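PDB 6RK0: flavin-nucleotide-binding protein from Azotobacter vinelandii, which binds heme b and FAD and probably acts as a low-potential terminal oxidase, reducing oxygen in cells that use the iron-only nitrogenase. Local coordinates for residues L98-R102 with R174-P178; N110-L116 with A169-T175; I141-R147 with P216-F222. One frame throughout, in Å; residues are numbered along the deposited sequence.

Contact 1 (L98-R102 with R174-P178); sequences LVIAR and RTGPP
V99 lies with both methyls against the end of strand 169-174 and the loop after it: in its t rotamer it sets CG1 3.5 Å from CA and 3.7 Å from CB of P178, and CG2 3.6 Å from NH1 of R174. Residues 98-100 are the extended end of strand 88-100, while A101 and R102 leave it. The facing chain is irregular; it passes through G176 at phi 86°, psi -169°, then runs extended through P177 and P178. The closest CA pair is A101 with P178, 5.5 Å apart. P178 turns its CA-to-CB bond toward the strand, bringing CG to 3.4 Å from the carbonyl O of I100 and CB to 4.2 Å from CB of A101. No hydrogen bond joins the two segments.

R174 ties down the loop that follows it. Its side chain, t at chi1, chi2 and chi3, runs extended alongside that loop, so that the guanidinium meets two carbonyls: NH1 and NH2 lie 3.1 and 2.9 Å from O of P177, both hydrogen bonds, with a weak one of 3.0 Å from NH1 to O of G176. NH1 also bonds N110 on strand 108-118, and CG1 of V99 sits over one guanidinium face. R102 reaches D180 and, on the second subunit, D206. The loop thus packs on the end of strand 88-100 in the flavin-binding split barrel, beside the heme that L98 touches.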
# COMPACT_ATOMS: atom_id res chain seq x y z
N LEU A 98 2.62 7.84 12.86
CA LEU A 98 3.10 6.87 13.84
C LEU A 98 2.67 7.35 15.23
O LEU A 98 2.94 8.50 15.59
CB LEU A 98 4.62 6.73 13.77
CG LEU A 98 5.20 5.70 14.72
CD1 LEU A 98 4.73 4.28 14.41
CD2 LEU A 98 6.72 5.75 14.73
N VAL A 99 1.98 6.48 15.97
CA VAL A 99 1.43 6.81 17.28
C VAL A 99 2.34 6.21 18.35
O VAL A 99 2.49 4.98 18.46
CB VAL A 99 -0.02 6.31 17.40
CG1 VAL A 99 -0.57 6.60 18.80
CG2 VAL A 99 -0.93 6.93 16.34
N ILE A 100 3.00 7.10 19.10
CA ILE A 100 3.99 6.77 20.11
C ILE A 100 3.31 6.84 21.47
O ILE A 100 2.89 7.92 21.93
CB ILE A 100 5.15 7.77 20.05
CG1 ILE A 100 5.85 7.69 18.68
CG2 ILE A 100 6.15 7.52 21.17
CD1 ILE A 100 6.77 8.82 18.36
N ALA A 101 3.16 5.69 22.12
CA ALA A 101 2.48 5.58 23.40
C ALA A 101 3.50 5.38 24.52
O ALA A 101 4.69 5.18 24.30
CB ALA A 101 1.50 4.43 23.36
N ARG A 102 3.00 5.41 25.77
CA ARG A 102 3.82 5.16 26.95
C ARG A 102 4.19 3.70 27.12
O ARG A 102 5.19 3.41 27.77
CB ARG A 102 3.07 5.67 28.19
CG ARG A 102 2.85 7.14 28.19
CD ARG A 102 1.66 7.57 29.05
NE ARG A 102 1.44 9.00 28.99
CZ ARG A 102 0.89 9.64 27.96
NH1 ARG A 102 0.31 8.95 26.96
NH2 ARG A 102 0.84 10.96 27.95
N ARG A 174 -8.27 5.59 12.06
CA ARG A 174 -7.76 6.08 13.34
C ARG A 174 -7.16 7.46 13.12
O ARG A 174 -6.39 7.66 12.17
CB ARG A 174 -6.71 5.16 13.96
CG ARG A 174 -6.45 5.52 15.43
CD ARG A 174 -5.10 5.00 15.91
NE ARG A 174 -4.96 5.10 17.36
CZ ARG A 174 -4.68 6.21 18.05
NH1 ARG A 174 -4.37 7.35 17.44
NH2 ARG A 174 -4.68 6.14 19.39
N THR A 175 -7.50 8.38 14.03
CA THR A 175 -6.93 9.71 14.08
C THR A 175 -6.55 10.03 15.53
O THR A 175 -7.00 9.37 16.46
CB THR A 175 -7.93 10.80 13.60
OG1 THR A 175 -9.09 10.80 14.44
CG2 THR A 175 -8.39 10.57 12.15
N GLY A 176 -5.78 11.10 15.70
CA GLY A 176 -5.58 11.70 17.01
C GLY A 176 -4.46 11.09 17.83
O GLY A 176 -3.65 10.30 17.35
N PRO A 177 -4.42 11.48 19.11
CA PRO A 177 -3.28 11.14 19.97
C PRO A 177 -3.26 9.67 20.36
O PRO A 177 -4.22 8.91 20.17
CB PRO A 177 -3.47 12.06 21.21
CG PRO A 177 -4.43 13.08 20.81
CD PRO A 177 -5.30 12.49 19.74
N PRO A 178 -2.18 9.25 21.03
CA PRO A 178 -2.12 7.91 21.62
C PRO A 178 -3.22 7.73 22.66
O PRO A 178 -3.70 8.69 23.29
CB PRO A 178 -0.72 7.86 22.28
CG PRO A 178 -0.22 9.16 22.22
CD PRO A 178 -0.94 10.00 21.28

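Contact 2 (N110-L116 with A169-T175); sequences NFRSVML and ASCKVRT. With FAD (flavin-adenine dinucleotide), chain G.
F111 is sandwiched between protein backbone and flavin: the backbone N of R174 lies over one ring face and FAD C8 over the other, with CD1 3.4 Å from FAD C8M. The setting is an antiparallel strand pair in the split barrel of the FMN-binding clan, its axes 4.7 Å apart at 166°. F111-R174, S113-K172 and M115-S170 are hydrogen-bonded pairs, each with two N-to-O bonds of 2.9 to 3.0 Å; R112-V173, V114-C171 and L116-A169 alternate as non-hydrogen-bonded pairs. CD2 of L116 packs 3.5 Å from CB of A169, on the face turned to helix 32-40. The other face holds the cofactor. With chi1 p, S113 OG donates to FAD N1A (2.8 Å) and S170 OG to FAD N3A (2.8 Å), while FAD O2B donates to S170 OG (2.8 Å). K172 NZ bonds FAD O3' (2.9 Å) and a heme oxygen, bridging both cofactors. At the end of strand 169-174, R174 NH1 donates to N110 OD1 at 2.8 Å.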
# COMPACT_ATOMS: atom_id res chain seq x y z
N ASN A 110 -1.95 6.16 12.90
CA ASN A 110 -3.15 6.80 12.34
C ASN A 110 -3.22 6.40 10.88
O ASN A 110 -2.19 6.27 10.20
CB ASN A 110 -3.12 8.30 12.56
CG ASN A 110 -3.42 8.65 14.00
OD1 ASN A 110 -4.17 7.90 14.67
ND2 ASN A 110 -2.86 9.73 14.50
N PHE A 111 -4.43 6.19 10.39
CA PHE A 111 -4.59 5.61 9.06
C PHE A 111 -6.04 5.76 8.62
O PHE A 111 -6.95 5.98 9.44
CB PHE A 111 -4.20 4.12 9.05
CG PHE A 111 -5.06 3.25 9.91
CD1 PHE A 111 -6.23 2.66 9.41
CD2 PHE A 111 -4.74 3.01 11.23
CE1 PHE A 111 -7.03 1.86 10.22
CE2 PHE A 111 -5.54 2.18 12.04
CZ PHE A 111 -6.67 1.60 11.51
N ARG A 112 -6.23 5.52 7.33
CA ARG A 112 -7.54 5.29 6.73
C ARG A 112 -7.43 4.05 5.86
O ARG A 112 -6.48 3.96 5.07
CB ARG A 112 -7.96 6.48 5.85
CG ARG A 112 -8.23 7.75 6.63
CD ARG A 112 -8.14 8.99 5.74
NE ARG A 112 -6.75 9.29 5.45
CZ ARG A 112 -6.37 10.18 4.55
NH1 ARG A 112 -7.27 10.74 3.73
NH2 ARG A 112 -5.10 10.51 4.43
N SER A 113 -8.37 3.12 5.96
CA SER A 113 -8.33 1.97 5.07
C SER A 113 -9.73 1.50 4.73
O SER A 113 -10.65 1.56 5.57
CB SER A 113 -7.48 0.83 5.55
OG SER A 113 -7.93 0.32 6.74
N VAL A 114 -9.88 1.02 3.51
CA VAL A 114 -11.14 0.45 3.05
C VAL A 114 -10.86 -0.85 2.33
O VAL A 114 -9.87 -0.96 1.59
CB VAL A 114 -11.97 1.44 2.20
CG1 VAL A 114 -11.19 1.89 0.96
CG2 VAL A 114 -13.36 0.86 1.84
N MET A 115 -11.72 -1.84 2.57
CA MET A 115 -11.72 -3.10 1.84
C MET A 115 -13.05 -3.18 1.11
O MET A 115 -14.12 -3.04 1.72
CB MET A 115 -11.55 -4.31 2.76
CG MET A 115 -10.19 -4.34 3.44
SD MET A 115 -10.08 -5.77 4.51
CE MET A 115 -8.47 -5.50 5.27
N LEU A 116 -12.97 -3.44 -0.19
CA LEU A 116 -14.11 -3.70 -1.06
C LEU A 116 -14.10 -5.16 -1.45
O LEU A 116 -13.07 -5.67 -1.94
CB LEU A 116 -14.02 -2.87 -2.35
CG LEU A 116 -13.86 -1.38 -2.21
CD1 LEU A 116 -13.82 -0.73 -3.57
CD2 LEU A 116 -14.91 -0.75 -1.31
N ALA A 169 -18.43 -2.92 1.48
CA ALA A 169 -17.21 -2.22 1.93
C ALA A 169 -17.17 -2.09 3.44
O ALA A 169 -18.17 -1.78 4.09
CB ALA A 169 -17.19 -0.78 1.36
N SER A 170 -15.96 -2.25 3.98
CA SER A 170 -15.68 -1.91 5.37
C SER A 170 -14.54 -0.91 5.40
O SER A 170 -13.56 -1.04 4.64
CB SER A 170 -15.31 -3.14 6.18
OG SER A 170 -14.24 -3.85 5.59
N CYS A 171 -14.63 0.07 6.30
CA CYS A 171 -13.52 0.97 6.56
C CYS A 171 -13.07 0.88 8.00
O CYS A 171 -13.89 0.59 8.90
CB CYS A 171 -13.86 2.43 6.30
SG CYS A 171 -14.72 2.77 4.78
N LYS A 172 -11.80 1.19 8.25
CA LYS A 172 -11.31 1.49 9.57
C LYS A 172 -10.53 2.78 9.47
O LYS A 172 -9.78 2.98 8.50
CB LYS A 172 -10.42 0.37 10.19
CG LYS A 172 -11.21 -0.88 10.55
CD LYS A 172 -10.32 -2.02 11.00
CE LYS A 172 -9.67 -1.88 12.40
NZ LYS A 172 -8.81 -3.06 12.69
N VAL A 173 -10.69 3.66 10.46
CA VAL A 173 -10.01 4.94 10.51
C VAL A 173 -9.53 5.18 11.93
O VAL A 173 -10.32 5.03 12.87
CB VAL A 173 -10.95 6.10 10.08
CG1 VAL A 173 -10.26 7.45 10.25
CG2 VAL A 173 -11.43 5.89 8.64
N ARG A 174 -8.27 5.59 12.06
CA ARG A 174 -7.76 6.08 13.34
C ARG A 174 -7.16 7.46 13.12
O ARG A 174 -6.39 7.66 12.17
CB ARG A 174 -6.71 5.16 13.96
CG ARG A 174 -6.45 5.52 15.43
CD ARG A 174 -5.10 5.00 15.91
NE ARG A 174 -4.96 5.10 17.36
CZ ARG A 174 -4.68 6.21 18.05
NH1 ARG A 174 -4.37 7.35 17.44
NH2 ARG A 174 -4.68 6.14 19.39
N THR A 175 -7.50 8.38 14.03
CA THR A 175 -6.93 9.71 14.08
C THR A 175 -6.55 10.03 15.53
O THR A 175 -7.00 9.37 16.46
CB THR A 175 -7.93 10.80 13.60
OG1 THR A 175 -9.09 10.80 14.44
CG2 THR A 175 -8.39 10.57 12.15
PA FAD G . -11.27 -8.76 11.63
O1A FAD G . -11.94 -7.73 12.46
O2A FAD G . -11.33 -10.18 12.09
O5B FAD G . -11.78 -8.65 10.13
C5B FAD G . -13.19 -8.76 9.85
C4B FAD G . -13.55 -7.82 8.73
O4B FAD G . -13.23 -6.47 9.12
C3B FAD G . -12.78 -8.01 7.43
O3B FAD G . -13.26 -9.10 6.67
C2B FAD G . -12.94 -6.64 6.78
O2B FAD G . -14.18 -6.58 6.12
C1B FAD G . -12.90 -5.70 7.98
N9A FAD G . -11.58 -5.12 8.21
C8A FAD G . -10.54 -5.63 8.92
N7A FAD G . -9.46 -4.89 8.87
C5A FAD G . -9.81 -3.83 8.05
C6A FAD G . -9.09 -2.70 7.60
N6A FAD G . -7.80 -2.45 7.90
N1A FAD G . -9.74 -1.84 6.78
C2A FAD G . -11.01 -2.09 6.46
N3A FAD G . -11.79 -3.11 6.81
C4A FAD G . -11.11 -3.95 7.64
N1 FAD G . -2.89 -4.59 12.31
C2 FAD G . -2.01 -5.30 13.08
O2 FAD G . -2.37 -6.28 13.75
N3 FAD G . -0.67 -4.96 13.09
C4 FAD G . -0.12 -3.94 12.38
O4 FAD G . 1.09 -3.73 12.39
C4X FAD G . -1.07 -3.16 11.62
N5 FAD G . -0.62 -2.10 10.92
C5X FAD G . -1.54 -1.41 10.12
C6 FAD G . -1.08 -0.35 9.33
C7 FAD G . -1.95 0.35 8.49
C7M FAD G . -1.44 1.50 7.66
C8 FAD G . -3.31 -0.04 8.44
C8M FAD G . -4.26 0.62 7.50
C9 FAD G . -3.76 -1.07 9.26
C9A FAD G . -2.90 -1.77 10.07
N10 FAD G . -3.34 -2.82 10.92
C10 FAD G . -2.43 -3.58 11.63
C1' FAD G . -4.75 -3.24 10.96
C2' FAD G . -5.02 -4.42 10.05
O2' FAD G . -5.20 -3.96 8.72
C3' FAD G . -6.28 -5.16 10.49
O3' FAD G . -7.38 -4.26 10.51
C4' FAD G . -6.14 -5.82 11.86
O4' FAD G . -4.94 -6.59 11.90
C5' FAD G . -7.30 -6.73 12.15
O5' FAD G . -7.44 -7.69 11.08
P FAD G . -8.35 -8.97 11.23
O1P FAD G . -8.00 -9.76 12.46
O2P FAD G . -8.33 -9.69 9.88
O3P FAD G . -9.78 -8.27 11.41

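Contact 3 (I141-R147 with P216-F222); sequences IPGEWER and PEDILKF
A salt-bridge network of E144, R147, D218 and K221 ties the loop after helix 126-140, close to the heme pocket, to a 3-10 turn near the C-terminus. I141 is the first residue to leave the helix; a type II turn runs from I141 to E144 with G143 at phi 72°, psi 7°, and 144-147 then take helical angles. Across from it, 217-221 form the 3-10 segment. CA atoms pair I141 with F222 (5.6 Å) and P142 with D218 (5.9 Å).

R147, extended with chi2 and chi3 both t, is the hub. NH2 donates to D218 OD2 at 2.8 Å; NH1 meets E144 OE1 at 2.9 Å and the carbonyl O of P142 at 2.9 Å. Its aliphatic part lies on proline, CD 3.5 Å from CG of P216, and CB of P216 covers one guanidinium face. K221 NZ takes the other carboxylate oxygen, D218 OD1, at 3.1 Å. Next to the charged cluster lies an apolar patch: I141 CG2 approaches I219 CD1 (3.8 Å), I141 CG1 lies 4.3 Å from CB of F222, and P142 CD is 4.1 Å from CB of K221.

W145 touches the heme and packs on A104 of the second subunit, whose I100 lies against I141 and E144. F222 rests on L140 of helix 126-140, and I219 reaches I194 on strand 192-200 of the other subunit.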
# COMPACT_ATOMS: atom_id res chain seq x y z
N ILE A 141 -5.06 14.20 -14.02
CA ILE A 141 -4.60 15.50 -14.53
C ILE A 141 -5.74 16.07 -15.36
O ILE A 141 -6.01 15.55 -16.45
CB ILE A 141 -3.32 15.40 -15.36
CG1 ILE A 141 -2.14 14.81 -14.56
CG2 ILE A 141 -2.95 16.80 -15.91
CD1 ILE A 141 -1.01 14.34 -15.43
N PRO A 142 -6.41 17.13 -14.91
CA PRO A 142 -7.53 17.66 -15.69
C PRO A 142 -7.10 18.03 -17.11
O PRO A 142 -6.02 18.60 -17.32
CB PRO A 142 -7.97 18.90 -14.90
CG PRO A 142 -7.55 18.61 -13.48
CD PRO A 142 -6.25 17.86 -13.63
N GLY A 143 -7.95 17.66 -18.07
CA GLY A 143 -7.78 18.04 -19.46
C GLY A 143 -6.64 17.32 -20.17
O GLY A 143 -6.33 17.66 -21.32
N GLU A 144 -6.00 16.33 -19.54
CA GLU A 144 -4.79 15.79 -20.10
C GLU A 144 -5.02 14.92 -21.33
O GLU A 144 -4.22 14.97 -22.27
CB GLU A 144 -4.01 15.06 -19.04
CG GLU A 144 -2.66 14.56 -19.49
CD GLU A 144 -1.61 15.64 -19.70
OE1 GLU A 144 -1.86 16.87 -19.53
OE2 GLU A 144 -0.49 15.19 -20.07
N TRP A 145 -6.07 14.10 -21.33
CA TRP A 145 -6.27 13.12 -22.41
C TRP A 145 -6.26 13.80 -23.78
O TRP A 145 -5.65 13.30 -24.74
CB TRP A 145 -7.57 12.38 -22.17
CG TRP A 145 -7.95 11.37 -23.23
CD1 TRP A 145 -8.60 11.60 -24.41
CD2 TRP A 145 -7.74 9.94 -23.17
NE1 TRP A 145 -8.80 10.42 -25.07
CE2 TRP A 145 -8.26 9.39 -24.33
CE3 TRP A 145 -7.14 9.08 -22.24
CZ2 TRP A 145 -8.25 8.02 -24.58
CZ3 TRP A 145 -7.11 7.71 -22.48
CH2 TRP A 145 -7.67 7.19 -23.65
N GLU A 146 -6.92 14.96 -23.87
CA GLU A 146 -7.04 15.76 -25.09
C GLU A 146 -5.70 16.25 -25.62
O GLU A 146 -5.63 16.57 -26.82
CB GLU A 146 -7.91 17.00 -24.75
CG GLU A 146 -7.54 18.33 -25.51
CD GLU A 146 -8.67 19.38 -25.58
OE1 GLU A 146 -9.59 19.35 -24.74
OE2 GLU A 146 -8.64 20.22 -26.51
N ARG A 147 -4.72 16.44 -24.73
CA ARG A 147 -3.40 16.95 -25.10
C ARG A 147 -2.52 15.90 -25.77
O ARG A 147 -1.52 16.24 -26.40
CB ARG A 147 -2.65 17.53 -23.88
CG ARG A 147 -3.42 18.61 -23.08
CD ARG A 147 -2.63 19.17 -21.91
NE ARG A 147 -3.48 20.15 -21.28
CZ ARG A 147 -4.09 20.01 -20.09
NH1 ARG A 147 -3.91 18.94 -19.30
NH2 ARG A 147 -4.90 20.97 -19.68
N PRO A 216 1.66 21.97 -19.27
CA PRO A 216 0.33 22.45 -18.89
C PRO A 216 0.28 22.76 -17.40
O PRO A 216 0.74 21.98 -16.57
CB PRO A 216 -0.59 21.27 -19.21
CG PRO A 216 0.15 20.49 -20.26
CD PRO A 216 1.62 20.65 -19.94
N GLU A 217 -0.35 23.88 -17.04
CA GLU A 217 -0.49 24.21 -15.63
C GLU A 217 -1.28 23.14 -14.88
O GLU A 217 -1.08 22.94 -13.68
CB GLU A 217 -1.14 25.58 -15.47
CG GLU A 217 -0.28 26.73 -15.97
CD GLU A 217 -0.94 28.09 -15.75
OE1 GLU A 217 -2.04 28.12 -15.16
OE2 GLU A 217 -0.35 29.11 -16.17
N ASP A 218 -2.18 22.45 -15.58
CA ASP A 218 -2.97 21.40 -14.95
C ASP A 218 -2.12 20.27 -14.37
O ASP A 218 -2.62 19.55 -13.51
CB ASP A 218 -4.01 20.83 -15.91
CG ASP A 218 -5.20 21.74 -16.10
OD1 ASP A 218 -5.55 22.48 -15.14
OD2 ASP A 218 -5.81 21.74 -17.20
N ILE A 219 -0.89 20.07 -14.85
CA ILE A 219 -0.02 19.05 -14.24
C ILE A 219 0.12 19.29 -12.74
O ILE A 219 0.22 18.34 -11.96
CB ILE A 219 1.37 19.04 -14.93
CG1 ILE A 219 1.34 18.77 -16.44
CG2 ILE A 219 2.30 18.05 -14.27
CD1 ILE A 219 0.57 17.65 -16.89
N LEU A 220 0.13 20.57 -12.33
CA LEU A 220 0.32 20.94 -10.92
C LEU A 220 -0.91 20.62 -10.08
O LEU A 220 -0.83 20.71 -8.85
CB LEU A 220 0.70 22.41 -10.76
CG LEU A 220 1.99 22.82 -11.47
CD1 LEU A 220 2.23 24.31 -11.37
CD2 LEU A 220 3.18 22.08 -10.92
N LYS A 221 -2.02 20.26 -10.70
CA LYS A 221 -3.22 19.87 -9.97
C LYS A 221 -3.21 18.42 -9.50
O LYS A 221 -4.00 18.06 -8.62
CB LYS A 221 -4.46 20.18 -10.81
CG LYS A 221 -4.64 21.67 -11.07
CD LYS A 221 -5.98 21.97 -11.71
CE LYS A 221 -6.23 23.48 -11.80
NZ LYS A 221 -5.19 24.17 -12.62
N PHE A 222 -2.34 17.57 -10.04
CA PHE A 222 -2.27 16.20 -9.54
C PHE A 222 -1.88 16.23 -8.06
O PHE A 222 -0.93 16.91 -7.68
CB PHE A 222 -1.26 15.39 -10.35
CG PHE A 222 -0.93 14.08 -9.69
CD1 PHE A 222 -1.82 13.01 -9.73
CD2 PHE A 222 0.22 13.95 -8.95
CE1 PHE A 222 -1.54 11.83 -9.07
CE2 PHE A 222 0.51 12.74 -8.31
CZ PHE A 222 -0.38 11.71 -8.38

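Overall arrangement
Contacts 1 and 2 form one continuous region: they share R174 and T175, involve the neighbouring strands 88-100 and 108-118 of one sheet, and meet where G176 O probably accepts a hydrogen bond from N110 ND2. Both are buried, but contact 2 is a regular backbone ladder at the cofactor, whereas contact 1 relies on side-chain packing where a strand gives way to loop. Contact 3 lies across the chain's centre from contact 2, its centre about 30 Å away, partly buried and joined by a salt bridge and apolar packing between a loop and a short 3-10 segment. Contacts 1 and 3 do not touch within one chain, but I100 of contact 1 packs on I141 of contact 3 in the other subunit.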